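Local coordinates for glutathione s-transferase III (Zea mays, PDB 1AW9), which probably conjugates reduced glutathione to electrophilic compounds, herbicides among them, as a homodimer-forming phi-class transferase, at residues G7-S11 / A209-P213; L10-R16 / S170-Y174; W98-E102 / V145-H149. All blocks are in the same frame, centred on the assembly; numbering follows the deposited sequence.

Contact 1 of 3, residues G7-S11 / A209-P213; sequences GMPLS and AIPLP
An inverse gamma turn centred on P211 (phi/psi -72/54), closed by L212 N to I210 O at 2.7 Å, faces a type I beta turn running from M8 to S11, whose S11 N donates to M8 O at 3.2 Å. No hydrogen bond joins the two turns; proline and aliphatic side chains make the contact, burying 216 Å². The CA atoms come nearest at P9 and I210, 5.9 Å apart. The CA-to-CB bond of P9 points toward 209-213, with CB 3.6 Å from CD of P211. L10, an mt rotamer, leaves its backbone sideways but carries its end inward: its CG lies 3.5 Å from CG of P211, and its CD2 reaches CG2 of I210 (mt) at 3.2 Å and CD1 of L212 at 3.5 Å. In the thioredoxin-like N-terminal domain, residues 7-11 link strand 3-6 to helix 12-23, and the tail after the last helix, 201-209, folds back over this link. G7 has phi/psi of 155/173, angles at which a CB would collide with the preceding carbonyl O. S11, a likely glutathione-binding residue and the N-cap of helix 12-23, turns its CB away from the tail, whose L212 packs on T37 of the second subunit.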
# COMPACT_ATOMS: atom_id res chain seq x y z
N GLY A 7 -16.30 5.50 -26.26
CA GLY A 7 -15.27 4.75 -25.59
C GLY A 7 -14.43 3.95 -26.53
O GLY A 7 -14.69 3.86 -27.72
N MET A 8 -13.38 3.36 -25.98
CA MET A 8 -12.46 2.53 -26.73
C MET A 8 -13.09 1.16 -26.89
O MET A 8 -13.55 0.57 -25.90
CB MET A 8 -11.20 2.32 -25.91
CG MET A 8 -9.96 3.05 -26.37
SD MET A 8 -8.63 2.37 -25.35
CE MET A 8 -7.74 1.12 -26.54
N PRO A 9 -13.11 0.60 -28.11
CA PRO A 9 -13.71 -0.73 -28.29
C PRO A 9 -13.02 -1.89 -27.53
O PRO A 9 -13.60 -2.96 -27.38
CB PRO A 9 -13.68 -0.93 -29.82
CG PRO A 9 -12.67 0.08 -30.31
CD PRO A 9 -12.88 1.26 -29.41
N LEU A 10 -11.82 -1.65 -27.01
CA LEU A 10 -11.10 -2.69 -26.27
C LEU A 10 -11.39 -2.72 -24.78
O LEU A 10 -11.12 -3.71 -24.12
CB LEU A 10 -9.60 -2.57 -26.48
CG LEU A 10 -9.20 -3.10 -27.86
CD1 LEU A 10 -7.74 -2.78 -28.14
CD2 LEU A 10 -9.48 -4.59 -27.94
N SER A 11 -11.89 -1.61 -24.25
CA SER A 11 -12.19 -1.51 -22.85
C SER A 11 -13.36 -2.43 -22.46
O SER A 11 -14.50 -2.25 -22.92
CB SER A 11 -12.50 -0.06 -22.53
OG SER A 11 -13.56 0.02 -21.59
N ALA A 209 -16.78 -7.86 -32.66
CA ALA A 209 -16.46 -6.43 -32.77
C ALA A 209 -15.19 -5.94 -32.03
O ALA A 209 -14.69 -4.86 -32.33
CB ALA A 209 -17.67 -5.59 -32.36
N ILE A 210 -14.66 -6.71 -31.07
CA ILE A 210 -13.47 -6.28 -30.34
C ILE A 210 -12.27 -6.33 -31.28
O ILE A 210 -11.93 -7.40 -31.80
CB ILE A 210 -13.18 -7.17 -29.12
CG1 ILE A 210 -14.40 -7.26 -28.20
CG2 ILE A 210 -12.01 -6.59 -28.34
CD1 ILE A 210 -14.30 -8.38 -27.17
N PRO A 211 -11.59 -5.18 -31.48
CA PRO A 211 -10.41 -5.01 -32.34
C PRO A 211 -9.17 -5.66 -31.74
O PRO A 211 -8.14 -4.99 -31.57
CB PRO A 211 -10.25 -3.49 -32.39
CG PRO A 211 -10.63 -3.11 -31.03
CD PRO A 211 -11.87 -3.93 -30.75
N LEU A 212 -9.29 -6.96 -31.42
CA LEU A 212 -8.20 -7.72 -30.81
C LEU A 212 -7.04 -7.94 -31.77
O LEU A 212 -7.22 -8.40 -32.90
CB LEU A 212 -8.70 -9.06 -30.23
CG LEU A 212 -9.00 -9.20 -28.72
CD1 LEU A 212 -8.58 -7.98 -27.92
CD2 LEU A 212 -10.47 -9.51 -28.49
N PRO A 213 -5.82 -7.62 -31.32
CA PRO A 213 -4.66 -7.78 -32.19
C PRO A 213 -4.38 -9.23 -32.58
O PRO A 213 -4.93 -10.18 -32.01
CB PRO A 213 -3.53 -7.18 -31.36
CG PRO A 213 -3.94 -7.50 -29.93
CD PRO A 213 -5.42 -7.19 -29.96

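Contact 2 of 3, residues L10-R16 / S170-Y174; sequences LSPNVVR and SYLLY
P12 lies over the faces of two tyrosines: its CG stands 3.5 Å from the ring centroid of Y174, 5° off the normal, and its CB 3.8 Å from that of Y171, 23° off, both CH-pi contacts. The tyrosines are one helical turn apart on helix 170-174, each with chi1 m, and P12 opens helix 12-16. The helix axes approach to 9.3 Å with their directions at 135°, and R16 and S170 have the nearest CA atoms, 5.3 Å apart. S170 (chi1 p) donates from OG to P12 O at 2.8 Å, while Y174 OH makes a weak hydrogen bond to L10 O at 2.5 Å. S11 is the N-cap, its OG accepting from V14 N at 3.2 Å and weakly from N13 N at 3.3 Å. N13 OD1 takes a 2.7 Å bond from R16 NH1 and lies at the edge of the Y171 ring, 3.4 Å from CE2. S11, P12 and N13 are probable glutathione ligands, so this buried interface between the two domains also backs the likely glutathione site. Helix 92-122 borders it through F106 and Y107 at Y171 and V114 at Y174, while helix 188-199 packs W194 on L172 and L173.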
# COMPACT_ATOMS: atom_id res chain seq x y z
N LEU A 10 -11.82 -1.65 -27.01
CA LEU A 10 -11.10 -2.69 -26.27
C LEU A 10 -11.39 -2.72 -24.78
O LEU A 10 -11.12 -3.71 -24.12
CB LEU A 10 -9.60 -2.57 -26.48
CG LEU A 10 -9.20 -3.10 -27.86
CD1 LEU A 10 -7.74 -2.78 -28.14
CD2 LEU A 10 -9.48 -4.59 -27.94
N SER A 11 -11.89 -1.61 -24.25
CA SER A 11 -12.19 -1.51 -22.85
C SER A 11 -13.36 -2.43 -22.46
O SER A 11 -14.50 -2.25 -22.92
CB SER A 11 -12.50 -0.06 -22.53
OG SER A 11 -13.56 0.02 -21.59
N PRO A 12 -13.11 -3.38 -21.52
CA PRO A 12 -14.17 -4.30 -21.10
C PRO A 12 -15.42 -3.60 -20.55
O PRO A 12 -16.50 -4.19 -20.50
CB PRO A 12 -13.48 -5.15 -20.01
CG PRO A 12 -12.04 -5.11 -20.35
CD PRO A 12 -11.86 -3.65 -20.80
N ASN A 13 -15.26 -2.37 -20.11
CA ASN A 13 -16.40 -1.67 -19.56
C ASN A 13 -17.26 -1.18 -20.71
O ASN A 13 -18.48 -1.06 -20.57
CB ASN A 13 -15.95 -0.57 -18.59
CG ASN A 13 -15.50 -1.14 -17.23
OD1 ASN A 13 -16.12 -2.05 -16.70
ND2 ASN A 13 -14.40 -0.62 -16.70
N VAL A 14 -16.64 -0.94 -21.87
CA VAL A 14 -17.40 -0.54 -23.07
C VAL A 14 -18.03 -1.82 -23.59
O VAL A 14 -19.22 -1.84 -23.90
CB VAL A 14 -16.50 0.08 -24.15
CG1 VAL A 14 -17.24 0.20 -25.50
CG2 VAL A 14 -16.05 1.43 -23.68
N VAL A 15 -17.28 -2.92 -23.60
CA VAL A 15 -17.83 -4.19 -24.06
C VAL A 15 -19.02 -4.67 -23.21
O VAL A 15 -19.90 -5.34 -23.72
CB VAL A 15 -16.73 -5.27 -24.15
CG1 VAL A 15 -17.33 -6.62 -24.59
CG2 VAL A 15 -15.66 -4.81 -25.12
N ARG A 16 -19.07 -4.32 -21.92
CA ARG A 16 -20.20 -4.72 -21.08
C ARG A 16 -21.49 -4.07 -21.59
O ARG A 16 -22.59 -4.61 -21.36
CB ARG A 16 -20.01 -4.29 -19.62
CG ARG A 16 -21.18 -4.71 -18.66
CD ARG A 16 -21.17 -4.15 -17.18
NE ARG A 16 -20.07 -4.70 -16.39
CZ ARG A 16 -18.92 -4.06 -16.18
NH1 ARG A 16 -18.75 -2.83 -16.65
NH2 ARG A 16 -17.88 -4.72 -15.70
N SER A 170 -18.23 -9.56 -20.40
CA SER A 170 -16.98 -8.97 -20.89
C SER A 170 -15.81 -9.30 -20.00
O SER A 170 -14.75 -9.62 -20.50
CB SER A 170 -17.09 -7.47 -21.11
OG SER A 170 -17.30 -6.77 -19.93
N TYR A 171 -16.01 -9.26 -18.69
CA TYR A 171 -14.93 -9.60 -17.79
C TYR A 171 -14.60 -11.08 -17.75
O TYR A 171 -13.43 -11.43 -17.60
CB TYR A 171 -15.11 -8.96 -16.43
CG TYR A 171 -14.48 -7.57 -16.39
CD1 TYR A 171 -13.11 -7.42 -16.12
CD2 TYR A 171 -15.23 -6.42 -16.65
CE1 TYR A 171 -12.53 -6.16 -16.10
CE2 TYR A 171 -14.64 -5.14 -16.63
CZ TYR A 171 -13.29 -5.03 -16.35
OH TYR A 171 -12.69 -3.79 -16.30
N LEU A 172 -15.58 -11.96 -17.96
CA LEU A 172 -15.31 -13.39 -18.00
C LEU A 172 -14.46 -13.65 -19.26
O LEU A 172 -13.49 -14.42 -19.24
CB LEU A 172 -16.60 -14.21 -18.07
CG LEU A 172 -17.35 -14.47 -16.76
CD1 LEU A 172 -18.59 -15.22 -17.12
CD2 LEU A 172 -16.52 -15.28 -15.76
N LEU A 173 -14.82 -12.96 -20.34
CA LEU A 173 -14.11 -13.04 -21.61
C LEU A 173 -12.65 -12.66 -21.43
O LEU A 173 -11.75 -13.42 -21.77
CB LEU A 173 -14.80 -12.12 -22.64
CG LEU A 173 -14.37 -12.17 -24.10
CD1 LEU A 173 -13.12 -11.35 -24.34
CD2 LEU A 173 -14.15 -13.62 -24.54
N TYR A 174 -12.38 -11.49 -20.87
CA TYR A 174 -11.00 -11.06 -20.66
C TYR A 174 -10.24 -11.95 -19.69
O TYR A 174 -9.08 -12.26 -19.92
CB TYR A 174 -10.95 -9.59 -20.24
CG TYR A 174 -11.16 -8.66 -21.41
CD1 TYR A 174 -12.39 -8.59 -22.06
CD2 TYR A 174 -10.12 -7.87 -21.90
CE1 TYR A 174 -12.59 -7.75 -23.16
CE2 TYR A 174 -10.30 -7.03 -23.00
CZ TYR A 174 -11.54 -6.97 -23.63
OH TYR A 174 -11.75 -6.10 -24.67

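Contact 3 of 3, residues W98-E102 / V145-H149; sequences WLEVE and VYEAH. With CD (cadmium ion), chain B.
In the all-helical C-terminal domain, an aromatic cluster of W98, Y146 and H149 bridges helices 92-122 and 129-152, whose short segments run nearly antiparallel (156°) with axes 13.4 Å apart. The nearest CA atoms, those of W98 and Y146, are 9.7 Å apart, so large side chains fill the gap and W98 (chi1 m, chi2 86°) spans most of it. V145 (chi1 t) comes first, CG1 at the indole edge, 4.3 Å from W98 CH2. Y146 (chi1 m) receives the edge of W98 on its face in a T-shaped pair, six-membered ring centroids 5.0 Å apart and planes at 87°; its OH lies 3.7 Å from V101 CG1 and hydrogen-bonds H168. One turn on, H149 (chi1 t) forms an offset stack with the five-membered ring of W98, centroids 4.2 Å apart and planes at 23°. H149 NE2 is hydrogen-bonded to L156 O, whereas its ND1 binds a cadmium ion at 2.4 Å, with a water at 1.8 Å from the metal.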
# COMPACT_ATOMS: atom_id res chain seq x y z
N TRP A 98 -27.91 -10.67 -7.38
CA TRP A 98 -26.78 -10.98 -8.24
C TRP A 98 -26.26 -9.85 -9.10
O TRP A 98 -25.15 -9.97 -9.65
CB TRP A 98 -27.02 -12.24 -9.08
CG TRP A 98 -27.01 -13.41 -8.20
CD1 TRP A 98 -28.07 -13.89 -7.50
CD2 TRP A 98 -25.86 -14.08 -7.69
NE1 TRP A 98 -27.65 -14.78 -6.55
CE2 TRP A 98 -26.30 -14.93 -6.66
CE3 TRP A 98 -24.50 -14.04 -8.00
CZ2 TRP A 98 -25.41 -15.75 -5.92
CZ3 TRP A 98 -23.62 -14.84 -7.26
CH2 TRP A 98 -24.08 -15.69 -6.23
N LEU A 99 -27.03 -8.77 -9.22
CA LEU A 99 -26.62 -7.56 -9.98
C LEU A 99 -25.64 -6.82 -9.10
O LEU A 99 -24.69 -6.25 -9.59
CB LEU A 99 -27.80 -6.63 -10.29
CG LEU A 99 -28.63 -7.02 -11.51
CD1 LEU A 99 -29.99 -6.28 -11.51
CD2 LEU A 99 -27.83 -6.81 -12.80
N GLU A 100 -25.93 -6.79 -7.81
CA GLU A 100 -25.05 -6.18 -6.84
C GLU A 100 -23.81 -7.06 -6.55
O GLU A 100 -22.69 -6.54 -6.38
CB GLU A 100 -25.84 -5.92 -5.58
CG GLU A 100 -26.60 -4.68 -5.67
CD GLU A 100 -25.65 -3.47 -5.72
OE1 GLU A 100 -25.04 -3.17 -4.67
OE2 GLU A 100 -25.52 -2.84 -6.79
N VAL A 101 -23.99 -8.38 -6.49
CA VAL A 101 -22.85 -9.26 -6.25
C VAL A 101 -21.79 -9.02 -7.33
O VAL A 101 -20.59 -8.93 -7.03
CB VAL A 101 -23.26 -10.76 -6.20
CG1 VAL A 101 -22.03 -11.65 -6.16
CG2 VAL A 101 -24.09 -11.02 -4.97
N GLU A 102 -22.22 -8.89 -8.58
CA GLU A 102 -21.31 -8.66 -9.70
C GLU A 102 -20.56 -7.34 -9.54
O GLU A 102 -19.36 -7.26 -9.79
CB GLU A 102 -22.08 -8.66 -11.03
CG GLU A 102 -21.23 -8.46 -12.31
CD GLU A 102 -20.99 -6.98 -12.68
OE1 GLU A 102 -21.94 -6.19 -12.65
OE2 GLU A 102 -19.85 -6.60 -13.01
N VAL A 145 -18.70 -19.32 -4.28
CA VAL A 145 -20.09 -19.02 -3.97
C VAL A 145 -20.95 -19.09 -5.24
O VAL A 145 -22.09 -19.51 -5.20
CB VAL A 145 -20.27 -17.68 -3.23
CG1 VAL A 145 -21.77 -17.39 -3.04
CG2 VAL A 145 -19.54 -17.71 -1.86
N TYR A 146 -20.39 -18.68 -6.38
CA TYR A 146 -21.08 -18.75 -7.65
C TYR A 146 -21.27 -20.24 -7.98
O TYR A 146 -22.30 -20.65 -8.47
CB TYR A 146 -20.24 -18.12 -8.78
CG TYR A 146 -20.38 -16.62 -8.96
CD1 TYR A 146 -20.09 -15.74 -7.92
CD2 TYR A 146 -20.77 -16.08 -10.19
CE1 TYR A 146 -20.18 -14.35 -8.10
CE2 TYR A 146 -20.87 -14.70 -10.37
CZ TYR A 146 -20.57 -13.84 -9.32
OH TYR A 146 -20.75 -12.50 -9.48
N GLU A 147 -20.24 -21.02 -7.73
CA GLU A 147 -20.28 -22.45 -8.01
C GLU A 147 -21.41 -23.16 -7.28
O GLU A 147 -22.16 -23.93 -7.87
CB GLU A 147 -18.92 -23.05 -7.66
CG GLU A 147 -18.90 -24.53 -7.65
CD GLU A 147 -18.99 -25.17 -9.02
OE1 GLU A 147 -18.97 -24.48 -10.06
OE2 GLU A 147 -19.05 -26.40 -9.07
N ALA A 148 -21.53 -22.91 -5.98
CA ALA A 148 -22.58 -23.53 -5.21
C ALA A 148 -23.96 -23.03 -5.68
O ALA A 148 -24.92 -23.79 -5.77
CB ALA A 148 -22.38 -23.23 -3.77
N HIS A 149 -24.04 -21.75 -6.02
CA HIS A 149 -25.29 -21.18 -6.49
C HIS A 149 -25.70 -21.73 -7.85
O HIS A 149 -26.87 -21.98 -8.11
CB HIS A 149 -25.16 -19.67 -6.59
CG HIS A 149 -26.35 -18.97 -7.18
ND1 HIS A 149 -27.53 -18.78 -6.48
CD2 HIS A 149 -26.54 -18.38 -8.39
CE1 HIS A 149 -28.38 -18.10 -7.23
NE2 HIS A 149 -27.80 -17.85 -8.39
CD CD B . -28.22 -18.89 -4.23
O HOH W 1 -27.36 -20.24 -3.37

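Contacts 1 and 2 start from the same N-terminal piece of chain and share L10 and S11; their centres are 9 Å apart, and P9 O meets V15 CG2 at 3.6 Å. Together they bind the start of helix 12-23, with the probable glutathione-binding residues, to helix 169-176 and to the C-terminal tail, and both touch the second subunit. Contact 3 joins two helices that lie between these partners in sequence. Its centre is 18 Å from that of contact 2, which it meets where R16 faces E102 in a long, weak ion pair, and 27 Å from contact 1, on the opposite side of the chain's centre. Contact 2 thus connects the N-terminal domain to the helical one, whereas contact 3 ties that helical domain together internally.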